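Long-range contact in catechol 2,3-dioxygenase (PDB 2WL9), which probably catalyses the iron-dependent extradiol ring cleavage of catechols, a step in the breakdown of aromatic hydrocarbons: residues 226-240 with 251-263. Numbering follows the deposited sequence. Where two conformers were deposited one is given.
Sequences AHDLVRQQKIDVTLQ and TFYCANPSGWLWE. With FE (Fe (III) ion), chain K.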
loop_
_atom_site.group_PDB
_atom_site.type_symbol
_atom_site.label_atom_id
_atom_site.label_comp_id
_atom_site.label_asym_id
_atom_site.label_seq_id
_atom_site.Cartn_x
_atom_site.Cartn_y
_atom_site.Cartn_z
ATOM N N ALA C 226 23.888 24.838 0.806
ATOM C CA ALA C 226 25.245 24.748 0.253
ATOM C C ALA C 226 25.476 25.752 -0.878
ATOM O O ALA C 226 26.530 26.397 -0.933
ATOM C CB ALA C 226 25.545 23.327 -0.216
ATOM N N HIS C 227 24.487 25.898 -1.762
ATOM C CA HIS C 227 24.567 26.862 -2.869
ATOM C C HIS C 227 24.681 28.300 -2.366
ATOM O O HIS C 227 25.465 29.089 -2.902
ATOM C CB HIS C 227 23.361 26.719 -3.811
ATOM C CG HIS C 227 23.352 27.699 -4.950
ATOM N ND1 HIS C 227 22.446 28.733 -5.034
ATOM C CD2 HIS C 227 24.131 27.793 -6.054
ATOM C CE1 HIS C 227 22.664 29.422 -6.140
ATOM N NE2 HIS C 227 23.679 28.870 -6.780
ATOM N N ASP C 228 23.905 28.635 -1.335
ATOM C CA ASP C 228 23.936 29.977 -0.759
ATOM C C ASP C 228 25.294 30.292 -0.139
ATOM O O ASP C 228 25.787 31.417 -0.256
ATOM C CB ASP C 228 22.819 30.168 0.274
ATOM C CG ASP C 228 21.496 30.596 -0.358
ATOM O OD1 ASP C 228 21.418 30.730 -1.602
ATOM O OD2 ASP C 228 20.530 30.802 0.402
ATOM N N LEU C 229 25.879 29.290 0.515
ATOM C CA LEU C 229 27.198 29.411 1.125
ATOM C C LEU C 229 28.322 29.586 0.108
ATOM O O LEU C 229 29.165 30.469 0.273
ATOM C CB LEU C 229 27.489 28.220 2.051
ATOM C CG LEU C 229 27.414 28.490 3.558
ATOM C CD1 LEU C 229 27.535 27.199 4.356
ATOM C CD2 LEU C 229 28.486 29.490 3.993
ATOM N N VAL C 230 28.330 28.752 -0.934
ATOM C CA VAL C 230 29.313 28.856 -2.018
ATOM C C VAL C 230 29.329 30.273 -2.591
ATOM O O VAL C 230 30.405 30.865 -2.779
ATOM C CB VAL C 230 29.045 27.812 -3.155
ATOM C CG1 VAL C 230 29.877 28.116 -4.396
ATOM C CG2 VAL C 230 29.338 26.401 -2.671
ATOM N N ARG C 231 28.128 30.799 -2.842
ATOM C CA ARG C 231 27.938 32.137 -3.405
ATOM C C ARG C 231 28.405 33.223 -2.437
ATOM O O ARG C 231 29.045 34.201 -2.842
ATOM C CB ARG C 231 26.464 32.356 -3.757
ATOM C CG ARG C 231 25.956 31.529 -4.926
ATOM C CD ARG C 231 26.564 31.997 -6.226
ATOM N NE ARG C 231 26.044 31.271 -7.378
ATOM C CZ ARG C 231 26.578 31.345 -8.590
ATOM N NH1 ARG C 231 27.643 32.109 -8.789
ATOM N NH2 ARG C 231 26.055 30.658 -9.597
ATOM N N GLN C 232 28.071 33.048 -1.157
ATOM C CA GLN C 232 28.481 33.973 -0.102
ATOM C C GLN C 232 30.003 33.986 0.082
ATOM O O GLN C 232 30.594 35.045 0.286
ATOM C CB GLN C 232 27.798 33.619 1.225
ATOM C CG GLN C 232 27.953 34.685 2.315
ATOM C CD GLN C 232 27.413 34.251 3.669
ATOM O OE1 GLN C 232 27.662 33.133 4.132
ATOM N NE2 GLN C 232 26.675 35.145 4.317
ATOM N N GLN C 233 30.628 32.813 0.002
ATOM C CA GLN C 233 32.075 32.692 0.226
ATOM C C GLN C 233 32.894 32.995 -1.035
ATOM O O GLN C 233 34.119 32.827 -1.047
ATOM C CB GLN C 233 32.426 31.314 0.801
ATOM C CG GLN C 233 31.892 31.073 2.216
ATOM C CD GLN C 233 32.619 29.952 2.952
ATOM O OE1 GLN C 233 33.775 29.637 2.654
ATOM N NE2 GLN C 233 31.939 29.345 3.926
ATOM N N LYS C 234 32.199 33.450 -2.080
ATOM C CA LYS C 234 32.786 33.853 -3.361
ATOM C C LYS C 234 33.607 32.749 -4.038
ATOM O O LYS C 234 34.594 33.024 -4.729
ATOM C CB LYS C 234 33.594 35.155 -3.215
ATOM N N ILE C 235 33.175 31.505 -3.843
ATOM C CA ILE C 235 33.810 30.344 -4.469
ATOM C C ILE C 235 33.296 30.194 -5.904
ATOM O O ILE C 235 32.094 30.319 -6.151
ATOM C CB ILE C 235 33.561 29.051 -3.658
ATOM C CG1 ILE C 235 34.139 29.187 -2.244
ATOM C CG2 ILE C 235 34.158 27.838 -4.372
ATOM C CD1 ILE C 235 33.846 28.011 -1.323
ATOM N N ASP C 236 34.214 29.943 -6.838
ATOM C CA ASP C 236 33.892 29.837 -8.265
ATOM C C ASP C 236 32.858 28.763 -8.582
ATOM O O ASP C 236 33.008 27.607 -8.178
ATOM C CB ASP C 236 35.162 29.579 -9.085
ATOM C CG ASP C 236 36.103 30.773 -9.103
ATOM O OD1 ASP C 236 35.685 31.881 -8.706
ATOM O OD2 ASP C 236 37.262 30.601 -9.531
ATOM N N VAL C 237 31.810 29.174 -9.296
ATOM C CA VAL C 237 30.798 28.274 -9.841
ATOM C C VAL C 237 31.031 28.217 -11.347
ATOM O O VAL C 237 30.901 29.236 -12.038
ATOM C CB VAL C 237 29.354 28.781 -9.533
ATOM C CG1 VAL C 237 28.310 28.059 -10.386
ATOM C CG2 VAL C 237 29.022 28.615 -8.061
ATOM N N THR C 238 31.403 27.041 -11.847
ATOM C CA THR C 238 31.663 26.845 -13.282
ATOM C C THR C 238 30.388 26.604 -14.087
ATOM O O THR C 238 30.267 27.063 -15.222
ATOM C CB THR C 238 32.623 25.677 -13.539
ATOM O OG1 THR C 238 31.927 24.434 -13.372
ATOM C CG2 THR C 238 33.778 25.737 -12.572
ATOM N N LEU C 239 29.459 25.852 -13.506
ATOM C CA LEU C 239 28.140 25.648 -14.094
ATOM C C LEU C 239 27.082 25.944 -13.039
ATOM O O LEU C 239 27.114 25.384 -11.939
ATOM C CB LEU C 239 27.988 24.220 -14.649
ATOM C CG LEU C 239 28.921 23.754 -15.782
ATOM C CD1 LEU C 239 28.885 22.233 -15.942
ATOM C CD2 LEU C 239 28.618 24.437 -17.116
ATOM N N GLN C 240 26.160 26.845 -13.372
ATOM C CA GLN C 240 25.080 27.230 -12.467
ATOM C C GLN C 240 24.107 26.060 -12.252
ATOM O O GLN C 240 24.207 25.028 -12.930
ATOM C CB GLN C 240 24.337 28.453 -13.015
ATOM C CG GLN C 240 25.252 29.618 -13.395
ATOM C CD GLN C 240 24.491 30.843 -13.884
ATOM O OE1 GLN C 240 23.395 30.737 -14.423
ATOM N NE2 GLN C 240 25.083 32.015 -13.700
ATOM N N THR C 251 21.593 20.143 -9.937
ATOM C CA THR C 251 22.984 20.266 -9.471
ATOM C C THR C 251 23.665 21.547 -9.934
ATOM O O THR C 251 23.250 22.157 -10.910
ATOM C CB THR C 251 23.880 19.098 -9.971
ATOM O OG1 THR C 251 24.255 19.322 -11.342
ATOM C CG2 THR C 251 23.210 17.728 -9.838
ATOM N N PHE C 252 24.719 21.946 -9.224
ATOM C CA PHE C 252 25.636 22.959 -9.728
ATOM C C PHE C 252 27.070 22.442 -9.594
ATOM O O PHE C 252 27.307 21.461 -8.888
ATOM C CB PHE C 252 25.424 24.316 -9.036
ATOM C CG PHE C 252 25.821 24.344 -7.592
ATOM C CD1 PHE C 252 27.040 24.898 -7.209
ATOM C CD2 PHE C 252 24.975 23.842 -6.605
ATOM C CE1 PHE C 252 27.413 24.940 -5.874
ATOM C CE2 PHE C 252 25.346 23.882 -5.264
ATOM C CZ PHE C 252 26.570 24.433 -4.901
ATOM N N TYR C 253 28.006 23.079 -10.294
ATOM C CA TYR C 253 29.415 22.689 -10.268
ATOM C C TYR C 253 30.252 23.848 -9.745
ATOM O O TYR C 253 30.213 24.944 -10.315
ATOM C CB TYR C 253 29.903 22.345 -11.678
ATOM C CG TYR C 253 29.361 21.068 -12.290
ATOM C CD1 TYR C 253 30.178 19.947 -12.424
ATOM C CD2 TYR C 253 28.052 20.993 -12.772
ATOM C CE1 TYR C 253 29.708 18.770 -13.004
ATOM C CE2 TYR C 253 27.566 19.814 -13.360
ATOM C CZ TYR C 253 28.408 18.706 -13.476
ATOM O OH TYR C 253 27.965 17.524 -14.044
ATOM N N CYS C 254 31.024 23.604 -8.686
ATOM C CA CYS C 254 31.832 24.645 -8.050
ATOM C C CYS C 254 33.248 24.170 -7.728
ATOM O O CYS C 254 33.491 22.969 -7.609
ATOM C CB CYS C 254 31.145 25.178 -6.785
ATOM S SG CYS C 254 31.030 24.021 -5.384
ATOM N N ALA C 255 34.171 25.122 -7.584
ATOM C CA ALA C 255 35.578 24.824 -7.281
ATOM C C ALA C 255 35.778 24.293 -5.868
ATOM O O ALA C 255 35.105 24.720 -4.934
ATOM C CB ALA C 255 36.442 26.064 -7.490
ATOM N N ASN C 256 36.718 23.367 -5.718
ATOM C CA ASN C 256 37.156 22.930 -4.392
ATOM C C ASN C 256 38.576 23.453 -4.070
ATOM O O ASN C 256 39.196 24.100 -4.916
ATOM C CB ASN C 256 37.004 21.404 -4.229
ATOM C CG ASN C 256 37.874 20.603 -5.184
ATOM O OD1 ASN C 256 39.051 20.903 -5.398
ATOM N ND2 ASN C 256 37.298 19.550 -5.742
ATOM N N PRO C 257 39.081 23.211 -2.847
ATOM C CA PRO C 257 40.403 23.742 -2.484
ATOM C C PRO C 257 41.569 23.185 -3.297
ATOM O O PRO C 257 42.664 23.739 -3.225
ATOM C CB PRO C 257 40.553 23.344 -1.013
ATOM C CG PRO C 257 39.173 23.140 -0.532
ATOM C CD PRO C 257 38.429 22.570 -1.695
ATOM N N SER C 258 41.341 22.115 -4.059
ATOM C CA SER C 258 42.401 21.512 -4.872
ATOM C C SER C 258 42.370 21.953 -6.340
ATOM O O SER C 258 43.178 21.498 -7.143
ATOM C CB SER C 258 42.374 19.986 -4.762
ATOM O OG SER C 258 42.814 19.562 -3.479
ATOM N N GLY C 259 41.437 22.836 -6.679
ATOM C CA GLY C 259 41.372 23.410 -8.015
ATOM C C GLY C 259 40.573 22.602 -9.020
ATOM O O GLY C 259 40.547 22.943 -10.200
ATOM N N TRP C 260 39.943 21.519 -8.562
ATOM C CA TRP C 260 38.974 20.792 -9.392
ATOM C C TRP C 260 37.556 20.983 -8.843
ATOM O O TRP C 260 37.352 21.818 -7.956
ATOM C CB TRP C 260 39.361 19.310 -9.606
ATOM C CG TRP C 260 39.653 18.493 -8.372
ATOM C CD1 TRP C 260 40.807 18.491 -7.640
ATOM C CD2 TRP C 260 38.800 17.511 -7.771
ATOM N NE1 TRP C 260 40.710 17.598 -6.599
ATOM C CE2 TRP C 260 39.489 16.981 -6.657
ATOM C CE3 TRP C 260 37.510 17.039 -8.055
ATOM C CZ2 TRP C 260 38.931 15.997 -5.825
ATOM C CZ3 TRP C 260 36.958 16.063 -7.226
ATOM C CH2 TRP C 260 37.671 15.556 -6.127
ATOM N N LEU C 261 36.589 20.232 -9.367
ATOM C CA LEU C 261 35.176 20.536 -9.120
ATOM C C LEU C 261 34.422 19.541 -8.253
ATOM O O LEU C 261 34.590 18.335 -8.383
ATOM C CB LEU C 261 34.424 20.685 -10.446
ATOM C CG LEU C 261 34.874 21.774 -11.418
ATOM C CD1 LEU C 261 34.076 21.641 -12.693
ATOM C CD2 LEU C 261 34.659 23.135 -10.806
ATOM N N TRP C 262 33.577 20.071 -7.373
ATOM C CA TRP C 262 32.539 19.273 -6.729
ATOM C C TRP C 262 31.172 19.704 -7.248
ATOM O O TRP C 262 30.942 20.887 -7.513
ATOM C CB TRP C 262 32.606 19.403 -5.208
ATOM C CG TRP C 262 33.593 18.479 -4.566
ATOM C CD1 TRP C 262 34.663 17.871 -5.165
ATOM C CD2 TRP C 262 33.625 18.080 -3.188
ATOM N NE1 TRP C 262 35.345 17.104 -4.251
ATOM C CE2 TRP C 262 34.733 17.219 -3.029
ATOM C CE3 TRP C 262 32.821 18.367 -2.073
ATOM C CZ2 TRP C 262 35.064 16.637 -1.799
ATOM C CZ3 TRP C 262 33.155 17.787 -0.840
ATOM C CH2 TRP C 262 34.262 16.928 -0.721
ATOM N N GLU C 263 30.275 18.733 -7.381
ATOM C CA GLU C 263 28.957 18.953 -7.939
ATOM C C GLU C 263 27.886 18.529 -6.923
ATOM O O GLU C 263 27.413 17.398 -6.962
ATOM C CB GLU C 263 28.825 18.175 -9.257
ATOM C CG GLU C 263 27.530 18.414 -10.038
ATOM C CD GLU C 263 27.186 17.260 -10.981
ATOM O OE1 GLU C 263 28.027 16.353 -11.173
ATOM O OE2 GLU C 263 26.080 17.265 -11.548
HETATM FE FE FE K . 28.223 14.915 -12.966
#
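H227 turns its imidazole edge toward the face of F252, a T-shaped pair with centroids 5.1 Å apart and planes at 72°; CD2 stands over the phenyl centre. F252 CG, between its backbone N and carbonyl carbon (chi1 69°), aims that ring at the helix. One turn on, V230 CG2 meets its rim at CE1. I235 CG2 packs on A255 O, and D236 O accepts a hydrogen bond from A255 N (2.8 Å). After the non-hydrogen-bonded antiparallel pair V237-C254 comes a classic beta bulge, T238 and L239 both facing Y253. T238 N donates to Y253 O (2.9 Å), and T238 CG2 meets L261 CD2 tip to tip at a tight 3.3 Å. L239 N bonds Y253 O weakly, while Y253 N donates almost straight to L239 O (3.0 Å). L239 CD1 makes a CH-pi contact with one face of the Y253 ring, 3.9 Å from its centroid; E263 CG covers the opposite face. These covers and a hydrogen bond with H244 NE2 probably limit the ring's rotation; Y253 OH lies 2.8 Å from the iron, which E263 OE1 binds at 2.3 Å alongside H149 and H212. The bulged strand therefore supplies second-shell packing to this extradiol dioxygenase centre.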